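PDB 6GSZ: alpha-L-rhamnosidase from Aspergillus terreus, which probably hydrolyses terminal non-reducing alpha-L-rhamnose residues from alpha-L-rhamnosides, as a calcium-binding glycosidase. Local coordinates for residues A[19-31]-A[61-73]. Sequence-based numbering, arbitrary orientation.
Sequences GETQPRVSWRFDG and DSVLVPWPSSPLQ. With CA (calcium ion), chain I; CA (calcium ion), chain T.
A G1 beta bulge in the N-terminal immunoglobulin-like domain joins strand 25-30 to the loop that leaves strand 53-58: L64 and V65 both face V25. The evidence is a reciprocal backbone pair, V25 N to V65 O at 2.9 Å and V65 N to V25 O at 2.8 Å, while L64, in a left-handed backbone conformation, turns its N to S26 OG at 2.8 Å. With OG beside its own backbone N (chi1 -55°), S26 reaches that amide. One further backbone hydrogen bond runs from W27 N to S62 O, at 165° N-H...O. Over one face of the W27 indole, S62 CB makes a CH-pi contact, 3.8 Å from the five-membered ring centroid, while W27 NE1 hydrogen-bonds to Q38 OE1. V65 CG2 touches CZ3 and CH2 of that ring obliquely. L64 CD2 lies 3.9 Å above the centre of the R24 guanidinium, whose NH1 and NH2 form salt bridges with D544 and E10. Beyond the bulge, W67 is gripped flat: P23 CD and L72 CD1 cover one face, P68 CD the other, and NE1 donates in the ring plane to S70 O. Calcium binds both D61 carboxylate oxygens, V63 O at 2.3 Å and four waters; the Asx turn itself chelates it, since D61 OD1 also accepts from V63 N, above the carboxylate plane. The irregular loop thus docks on strand 25-30, partner of strand 3-9, by one antiparallel bridge: a G1 bulge with leucine replacing the usual glycine.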
ATOM      1  N   GLY A  19       4.309   1.854 -19.435  1.00 10.66           N
ATOM      2  CA  GLY A  19       3.398   1.244 -20.385  1.00 11.32           C
ATOM      3  C   GLY A  19       2.688   2.227 -21.307  1.00 12.66           C
ATOM      4  O   GLY A  19       2.068   1.826 -22.277  1.00 15.64           O
ATOM      5  N   GLU A  20       2.749   3.511 -20.997  1.00 11.66           N
ATOM      6  CA  GLU A  20       1.984   4.550 -21.726  1.00 12.56           C
ATOM      7  C   GLU A  20       2.866   5.164 -22.820  1.00 12.21           C
ATOM      8  O   GLU A  20       3.986   5.573 -22.554  1.00 14.98           O
ATOM      9  CB  GLU A  20       1.514   5.673 -20.794  1.00 13.02           C
ATOM     10  CG  GLU A  20       0.580   5.182 -19.719  1.00 13.01           C
ATOM     11  CD  GLU A  20       1.232   4.607 -18.459  1.00 12.05           C
ATOM     12  OE1 GLU A  20       2.424   4.936 -18.197  1.00 14.66           O
ATOM     13  OE2 GLU A  20       0.490   3.930 -17.705  1.00 15.09           O
ATOM     14  N   THR A  21       2.327   5.282 -24.027  1.00 13.50           N
ATOM     15  CA  THR A  21       3.008   6.019 -25.109  1.00 13.88           C
ATOM     16  C   THR A  21       2.535   7.478 -25.146  1.00 13.08           C
ATOM     17  O   THR A  21       3.226   8.316 -25.766  1.00 14.83           O
ATOM     18  CB  THR A  21       2.713   5.387 -26.463  1.00 14.78           C
ATOM     19  OG1 THR A  21       1.310   5.413 -26.709  1.00 17.18           O
ATOM     20  CG2 THR A  21       3.246   3.978 -26.524  1.00 16.48           C
ATOM     21  N   GLN A  22       1.412   7.780 -24.472  1.00 11.58           N
ATOM     22  CA  GLN A  22       0.877   9.162 -24.379  1.00 11.75           C
ATOM     23  C   GLN A  22       0.630   9.436 -22.896  1.00 10.94           C
ATOM     24  O   GLN A  22      -0.510   9.665 -22.468  1.00 12.66           O
ATOM     25  CB  GLN A  22      -0.384   9.324 -25.234  1.00 14.44           C
ATOM     26  CG  GLN A  22      -0.154   9.065 -26.715  1.00 16.19           C
ATOM     27  CD  GLN A  22      -1.426   9.106 -27.518  1.00 22.59           C
ATOM     28  OE1 GLN A  22      -1.852  10.152 -27.960  1.00 37.16           O
ATOM     29  NE2 GLN A  22      -2.079   7.988 -27.628  1.00 30.90           N
ATOM     30  N   PRO A  23       1.672   9.428 -22.042  1.00 11.02           N
ATOM     31  CA  PRO A  23       1.476   9.555 -20.596  1.00 10.44           C
ATOM     32  C   PRO A  23       0.959  10.948 -20.245  1.00 11.03           C
ATOM     33  O   PRO A  23       1.482  11.960 -20.766  1.00 12.04           O
ATOM     34  CB  PRO A  23       2.879   9.335 -20.023  1.00 11.34           C
ATOM     35  CG  PRO A  23       3.788   9.744 -21.135  1.00 11.91           C
ATOM     36  CD  PRO A  23       3.091   9.256 -22.394  1.00 12.71           C
ATOM     37  N   ARG A  24      -0.004  11.003 -19.317  1.00 10.17           N
ATOM     38  CA  ARG A  24      -0.489  12.287 -18.816  1.00  9.27           C
ATOM     39  C   ARG A  24       0.576  12.895 -17.911  1.00 10.27           C
ATOM     40  O   ARG A  24       1.389  12.180 -17.315  1.00 11.77           O
ATOM     41  CB  ARG A  24      -1.836  12.078 -18.104  1.00 11.60           C
ATOM     42  CG  ARG A  24      -2.941  11.618 -19.060  1.00 11.20           C
ATOM     43  CD  ARG A  24      -4.187  11.217 -18.324  1.00 11.07           C
ATOM     44  NE  ARG A  24      -3.960  10.052 -17.499  1.00 10.74           N
ATOM     45  CZ  ARG A  24      -4.704   9.690 -16.467  1.00 11.44           C
ATOM     46  NH1 ARG A  24      -5.772  10.416 -16.146  1.00 10.91           N
ATOM     47  NH2 ARG A  24      -4.390   8.620 -15.729  1.00 11.98           N
ATOM     48  N   VAL A  25       0.521  14.232 -17.784  1.00 10.31           N
ATOM     49  CA  VAL A  25       1.527  15.018 -17.112  1.00 11.14           C
ATOM     50  C   VAL A  25       0.867  15.778 -15.965  1.00 10.68           C
ATOM     51  O   VAL A  25      -0.213  16.338 -16.120  1.00 11.61           O
ATOM     52  CB  VAL A  25       2.239  15.981 -18.090  1.00 12.09           C
ATOM     53  CG1 VAL A  25       3.428  16.645 -17.423  1.00 12.60           C
ATOM     54  CG2 VAL A  25       2.632  15.258 -19.378  1.00 13.18           C
ATOM     55  N   SER A  26       1.570  15.882 -14.853  1.00 10.64           N
ATOM     56  CA  SER A  26       1.148  16.650 -13.678  1.00 11.01           C
ATOM     57  C   SER A  26       2.331  17.432 -13.112  1.00 11.67           C
ATOM     58  O   SER A  26       3.460  16.973 -13.199  1.00 13.27           O
ATOM     59  CB  SER A  26       0.606  15.762 -12.578  1.00 11.30           C
ATOM     60  OG  SER A  26      -0.443  14.928 -13.020  1.00 11.95           O
ATOM     61  N   TRP A  27       2.064  18.594 -12.530  1.00 12.38           N
ATOM     62  CA  TRP A  27       3.106  19.306 -11.831  1.00 13.79           C
ATOM     63  C   TRP A  27       2.570  19.803 -10.506  1.00 14.43           C
ATOM     64  O   TRP A  27       1.484  20.383 -10.453  1.00 17.81           O
ATOM     65  CB  TRP A  27       3.683  20.441 -12.689  1.00 13.45           C
ATOM     66  CG  TRP A  27       2.659  21.295 -13.384  1.00 12.84           C
ATOM     67  CD1 TRP A  27       2.187  22.531 -13.021  1.00 13.90           C
ATOM     68  CD2 TRP A  27       2.102  21.018 -14.669  1.00 12.38           C
ATOM     69  NE1 TRP A  27       1.329  22.976 -13.981  1.00 14.66           N
ATOM     70  CE2 TRP A  27       1.257  22.099 -15.006  1.00 12.35           C
ATOM     71  CE3 TRP A  27       2.239  19.945 -15.569  1.00 13.61           C
ATOM     72  CZ2 TRP A  27       0.554  22.122 -16.193  1.00 13.82           C
ATOM     73  CZ3 TRP A  27       1.543  19.969 -16.752  1.00 13.14           C
ATOM     74  CH2 TRP A  27       0.701  21.056 -17.062  1.00 13.07           C
ATOM     75  N   ARG A  28       3.379  19.691  -9.477  1.00 13.68           N
ATOM     76  CA  ARG A  28       3.075  20.233  -8.175  0.50 15.45           C
ATOM     77  C   ARG A  28       3.799  21.575  -7.991  1.00 15.49           C
ATOM     78  O   ARG A  28       4.889  21.768  -8.494  1.00 17.06           O
ATOM     79  CB  ARG A  28       3.498  19.142  -7.197  0.50 17.13           C
ATOM     80  CG  ARG A  28       3.002  19.320  -5.780  0.50 18.90           C
ATOM     81  CD  ARG A  28       3.358  18.037  -5.058  0.50 23.34           C
ATOM     82  NE  ARG A  28       2.270  17.067  -5.105  0.50 24.56           N
ATOM     83  CZ  ARG A  28       2.380  15.779  -4.844  0.50 26.92           C
ATOM     84  NH1 ARG A  28       1.307  15.123  -4.431  0.50 20.82           N
ATOM     85  NH2 ARG A  28       3.537  15.157  -5.009  0.50 30.29           N
ATOM     86  N   PHE A  29       3.175  22.484  -7.244  1.00 14.57           N
ATOM     87  CA  PHE A  29       3.696  23.802  -6.994  1.00 14.76           C
ATOM     88  C   PHE A  29       4.291  23.905  -5.596  1.00 17.65           C
ATOM     89  O   PHE A  29       3.860  23.203  -4.645  1.00 20.89           O
ATOM     90  CB  PHE A  29       2.566  24.819  -7.109  1.00 14.97           C
ATOM     91  CG  PHE A  29       1.914  24.900  -8.462  1.00 13.74           C
ATOM     92  CD1 PHE A  29       2.526  25.565  -9.521  1.00 14.42           C
ATOM     93  CD2 PHE A  29       0.696  24.280  -8.688  1.00 13.35           C
ATOM     94  CE1 PHE A  29       1.893  25.675 -10.747  1.00 14.19           C
ATOM     95  CE2 PHE A  29       0.103  24.338  -9.935  1.00 14.25           C
ATOM     96  CZ  PHE A  29       0.682  25.059 -10.953  1.00 14.84           C
ATOM     97  N   ASP A  30       5.246  24.826  -5.463  1.00 18.78           N
ATOM     98  CA  ASP A  30       5.799  25.237  -4.161  1.00 19.84           C
ATOM     99  C   ASP A  30       5.766  26.771  -4.136  1.00 21.42           C
ATOM    100  O   ASP A  30       6.033  27.413  -5.106  1.00 24.59           O
ATOM    101  CB  ASP A  30       7.198  24.647  -3.956  1.00 22.65           C
ATOM    102  CG  ASP A  30       7.837  24.830  -2.593  1.00 34.89           C
ATOM    103  OD1 ASP A  30       7.183  25.338  -1.637  1.00 45.48           O
ATOM    104  OD2 ASP A  30       9.001  24.443  -2.495  1.00 52.88           O
ATOM    105  N   GLY A  31       5.476  27.349  -2.985  1.00 25.51           N
ATOM    106  CA  GLY A  31       5.486  28.785  -2.877  1.00 25.12           C
ATOM    107  C   GLY A  31       4.329  29.285  -2.042  1.00 22.87           C
ATOM    108  O   GLY A  31       3.374  28.625  -1.870  1.00 25.57           O
ATOM    109  N   ASP A  61      -5.632  23.569 -15.766  1.00 12.04           N
ATOM    110  CA  ASP A  61      -5.351  22.214 -15.231  1.00 11.99           C
ATOM    111  C   ASP A  61      -3.844  21.979 -15.076  1.00 12.09           C
ATOM    112  O   ASP A  61      -3.059  22.255 -15.997  1.00 11.17           O
ATOM    113  CB  ASP A  61      -5.948  21.166 -16.153  1.00 12.50           C
ATOM    114  CG  ASP A  61      -6.182  19.796 -15.544  1.00 13.37           C
ATOM    115  OD1 ASP A  61      -5.991  19.611 -14.342  1.00 12.87           O
ATOM    116  OD2 ASP A  61      -6.630  18.942 -16.258  1.00 13.19           O
ATOM    117  N   SER A  62      -3.470  21.540 -13.870  1.00 11.85           N
ATOM    118  CA  SER A  62      -2.074  21.171 -13.585  1.00 10.98           C
ATOM    119  C   SER A  62      -1.926  19.689 -13.214  1.00 10.94           C
ATOM    120  O   SER A  62      -0.820  19.268 -12.842  1.00 11.77           O
ATOM    121  CB  SER A  62      -1.540  22.082 -12.461  1.00 11.87           C
ATOM    122  OG  SER A  62      -2.388  22.052 -11.322  1.00 11.79           O
ATOM    123  N   VAL A  63      -3.016  18.897 -13.349  1.00 10.96           N
ATOM    124  CA  VAL A  63      -3.006  17.501 -12.919  1.00 11.31           C
ATOM    125  C   VAL A  63      -3.556  16.621 -14.032  1.00 11.06           C
ATOM    126  O   VAL A  63      -4.700  16.765 -14.463  1.00 12.01           O
ATOM    127  CB  VAL A  63      -3.847  17.319 -11.636  1.00 12.68           C
ATOM    128  CG1 VAL A  63      -3.913  15.836 -11.240  1.00 16.45           C
ATOM    129  CG2 VAL A  63      -3.299  18.152 -10.497  1.00 14.56           C
ATOM    130  N   LEU A  64      -2.717  15.660 -14.435  1.00 10.97           N
ATOM    131  CA  LEU A  64      -3.114  14.635 -15.429  1.00 10.64           C
ATOM    132  C   LEU A  64      -3.617  15.281 -16.738  1.00  9.64           C
ATOM    133  O   LEU A  64      -4.637  14.840 -17.328  1.00 11.38           O
ATOM    134  CB  LEU A  64      -4.119  13.666 -14.804  1.00 11.07           C
ATOM    135  CG  LEU A  64      -3.565  12.856 -13.617  1.00 11.01           C
ATOM    136  CD1 LEU A  64      -4.709  12.195 -12.843  1.00 11.99           C
ATOM    137  CD2 LEU A  64      -2.544  11.791 -14.020  1.00 11.10           C
ATOM    138  N   VAL A  65      -2.826  16.239 -17.234  1.00 10.25           N
ATOM    139  CA  VAL A  65      -3.123  16.884 -18.512  1.00 11.17           C
ATOM    140  C   VAL A  65      -2.596  16.001 -19.636  1.00 10.10           C
ATOM    141  O   VAL A  65      -1.788  15.096 -19.394  1.00 10.97           O
ATOM    142  CB  VAL A  65      -2.527  18.302 -18.603  1.00 12.17           C
ATOM    143  CG1 VAL A  65      -2.866  19.137 -17.357  1.00 13.19           C
ATOM    144  CG2 VAL A  65      -1.034  18.286 -18.855  1.00 12.00           C
ATOM    145  N   PRO A  66      -3.054  16.174 -20.889  1.00 11.04           N
ATOM    146  CA  PRO A  66      -2.615  15.303 -21.964  1.00 12.47           C
ATOM    147  C   PRO A  66      -1.140  15.396 -22.350  1.00 11.74           C
ATOM    148  O   PRO A  66      -0.494  16.421 -22.196  1.00 12.78           O
ATOM    149  CB  PRO A  66      -3.478  15.725 -23.157  1.00 12.69           C
ATOM    150  CG  PRO A  66      -4.657  16.440 -22.534  1.00 12.36           C
ATOM    151  CD  PRO A  66      -4.063  17.143 -21.324  1.00 11.64           C
ATOM    152  N   TRP A  67      -0.592  14.232 -22.744  1.00 10.93           N
ATOM    153  CA  TRP A  67       0.702  14.248 -23.424  1.00 11.16           C
ATOM    154  C   TRP A  67       0.582  15.125 -24.670  1.00 11.66           C
ATOM    155  O   TRP A  67      -0.317  14.891 -25.461  1.00 12.72           O
ATOM    156  CB  TRP A  67       1.069  12.814 -23.792  1.00 12.10           C
ATOM    157  CG  TRP A  67       2.356  12.696 -24.553  1.00 11.82           C
ATOM    158  CD1 TRP A  67       2.503  12.372 -25.882  1.00 12.56           C
ATOM    159  CD2 TRP A  67       3.672  12.929 -24.035  1.00 11.66           C
ATOM    160  NE1 TRP A  67       3.833  12.399 -26.226  1.00 12.50           N
ATOM    161  CE2 TRP A  67       4.569  12.723 -25.115  1.00 12.76           C
ATOM    162  CE3 TRP A  67       4.169  13.307 -22.787  1.00 12.10           C
ATOM    163  CZ2 TRP A  67       5.937  12.908 -24.960  1.00 13.48           C
ATOM    164  CZ3 TRP A  67       5.525  13.472 -22.642  1.00 12.87           C
ATOM    165  CH2 TRP A  67       6.395  13.277 -23.721  1.00 14.11           C
ATOM    166  N   PRO A  68       1.437  16.133 -24.843  1.00 12.75           N
ATOM    167  CA  PRO A  68       1.236  17.087 -25.947  1.00 14.34           C
ATOM    168  C   PRO A  68       1.930  16.771 -27.273  1.00 14.18           C
ATOM    169  O   PRO A  68       1.721  17.421 -28.263  1.00 18.40           O
ATOM    170  CB  PRO A  68       1.855  18.374 -25.372  1.00 15.86           C
ATOM    171  CG  PRO A  68       3.003  17.846 -24.517  1.00 15.07           C
ATOM    172  CD  PRO A  68       2.439  16.592 -23.866  1.00 13.63           C
ATOM    173  N   SER A  69       2.795  15.760 -27.273  1.00 16.12           N
ATOM    174  CA  SER A  69       3.642  15.484 -28.451  1.00 16.26           C
ATOM    175  C   SER A  69       3.114  14.223 -29.161  1.00 16.41           C
ATOM    176  O   SER A  69       2.035  13.686 -28.843  1.00 16.61           O
ATOM    177  CB  SER A  69       5.101  15.401 -27.996  1.00 16.78           C
ATOM    178  OG  SER A  69       6.015  15.146 -29.060  1.00 18.79           O
ATOM    179  N   SER A  70       3.842  13.770 -30.188  1.00 17.55           N
ATOM    180  CA  SER A  70       3.503  12.509 -30.818  1.00 17.76           C
ATOM    181  C   SER A  70       3.777  11.374 -29.819  1.00 15.32           C
ATOM    182  O   SER A  70       4.562  11.523 -28.883  1.00 15.06           O
ATOM    183  CB  SER A  70       4.292  12.302 -32.086  1.00 20.47           C
ATOM    184  OG  SER A  70       5.657  12.462 -31.803  1.00 23.82           O
ATOM    185  N   PRO A  71       3.091  10.240 -29.965  1.00 17.14           N
ATOM    186  CA  PRO A  71       3.317   9.091 -29.064  1.00 15.96           C
ATOM    187  C   PRO A  71       4.778   8.646 -28.998  1.00 15.29           C
ATOM    188  O   PRO A  71       5.493   8.678 -30.002  1.00 17.05           O
ATOM    189  CB  PRO A  71       2.430   7.987 -29.640  1.00 17.33           C
ATOM    190  CG  PRO A  71       1.375   8.733 -30.444  1.00 20.21           C
ATOM    191  CD  PRO A  71       2.088   9.945 -31.002  1.00 20.80           C
ATOM    192  N   LEU A  72       5.223   8.333 -27.794  1.00 15.07           N
ATOM    193  CA  LEU A  72       6.556   7.768 -27.597  1.00 14.38           C
ATOM    194  C   LEU A  72       6.580   6.305 -28.059  1.00 15.89           C
ATOM    195  O   LEU A  72       5.640   5.562 -27.891  1.00 17.38           O
ATOM    196  CB  LEU A  72       6.942   7.872 -26.120  1.00 14.87           C
ATOM    197  CG  LEU A  72       7.060   9.294 -25.580  1.00 15.83           C
ATOM    198  CD1 LEU A  72       7.021   9.296 -24.070  1.00 18.27           C
ATOM    199  CD2 LEU A  72       8.330   9.953 -26.086  1.00 18.89           C
ATOM    200  N   GLN A  73       7.693   5.935 -28.681  1.00 15.74           N
ATOM    201  CA  GLN A  73       7.929   4.530 -29.080  1.00 16.43           C
ATOM    202  C   GLN A  73       8.548   3.725 -27.915  1.00 15.24           C
ATOM    203  O   GLN A  73       9.144   4.279 -26.978  1.00 14.73           O
ATOM    204  CB  GLN A  73       8.820   4.561 -30.333  1.00 19.39           C
ATOM    205  CG  GLN A  73       8.127   5.214 -31.522  1.00 24.43           C
ATOM    206  CD  GLN A  73       8.938   5.140 -32.790  1.00 34.45           C
ATOM    207  OE1 GLN A  73       9.738   4.239 -32.973  1.00 49.14           O
ATOM    208  NE2 GLN A  73       8.733   6.088 -33.678  1.00 48.06           N
TER
HETATM  209 CA    CA I 927      -6.921  17.331 -14.449  1.00 13.33          CA
HETATM  210 CA    CA T 938       6.568  25.241   0.614  0.50 45.80          CA
HETATM  211  O   HOH W   1      -2.314  11.870 -22.876  1.00 12.50           O
HETATM  212  O   HOH W   2       0.081  11.903 -29.077  1.00 33.22           O
HETATM  213  O   HOH W   3      -7.118  12.706 -17.147  1.00 20.12           O
HETATM  214  O   HOH W   4      -0.956  20.717  -9.542  1.00 15.24           O
HETATM  215  O   HOH W   5      -7.100  15.853 -16.384  1.00 13.07           O
HETATM  216  O   HOH W   6      -7.366  15.235 -13.273  1.00 16.56           O
HETATM  217  O   HOH W   7      -7.488  18.091 -12.246  1.00 17.01           O
HETATM  218  O   HOH W   8      -9.272  17.780 -14.716  1.00 17.43           O
HETATM  219  O   HOH W   9       5.544  23.709  -0.026  1.00 61.63           O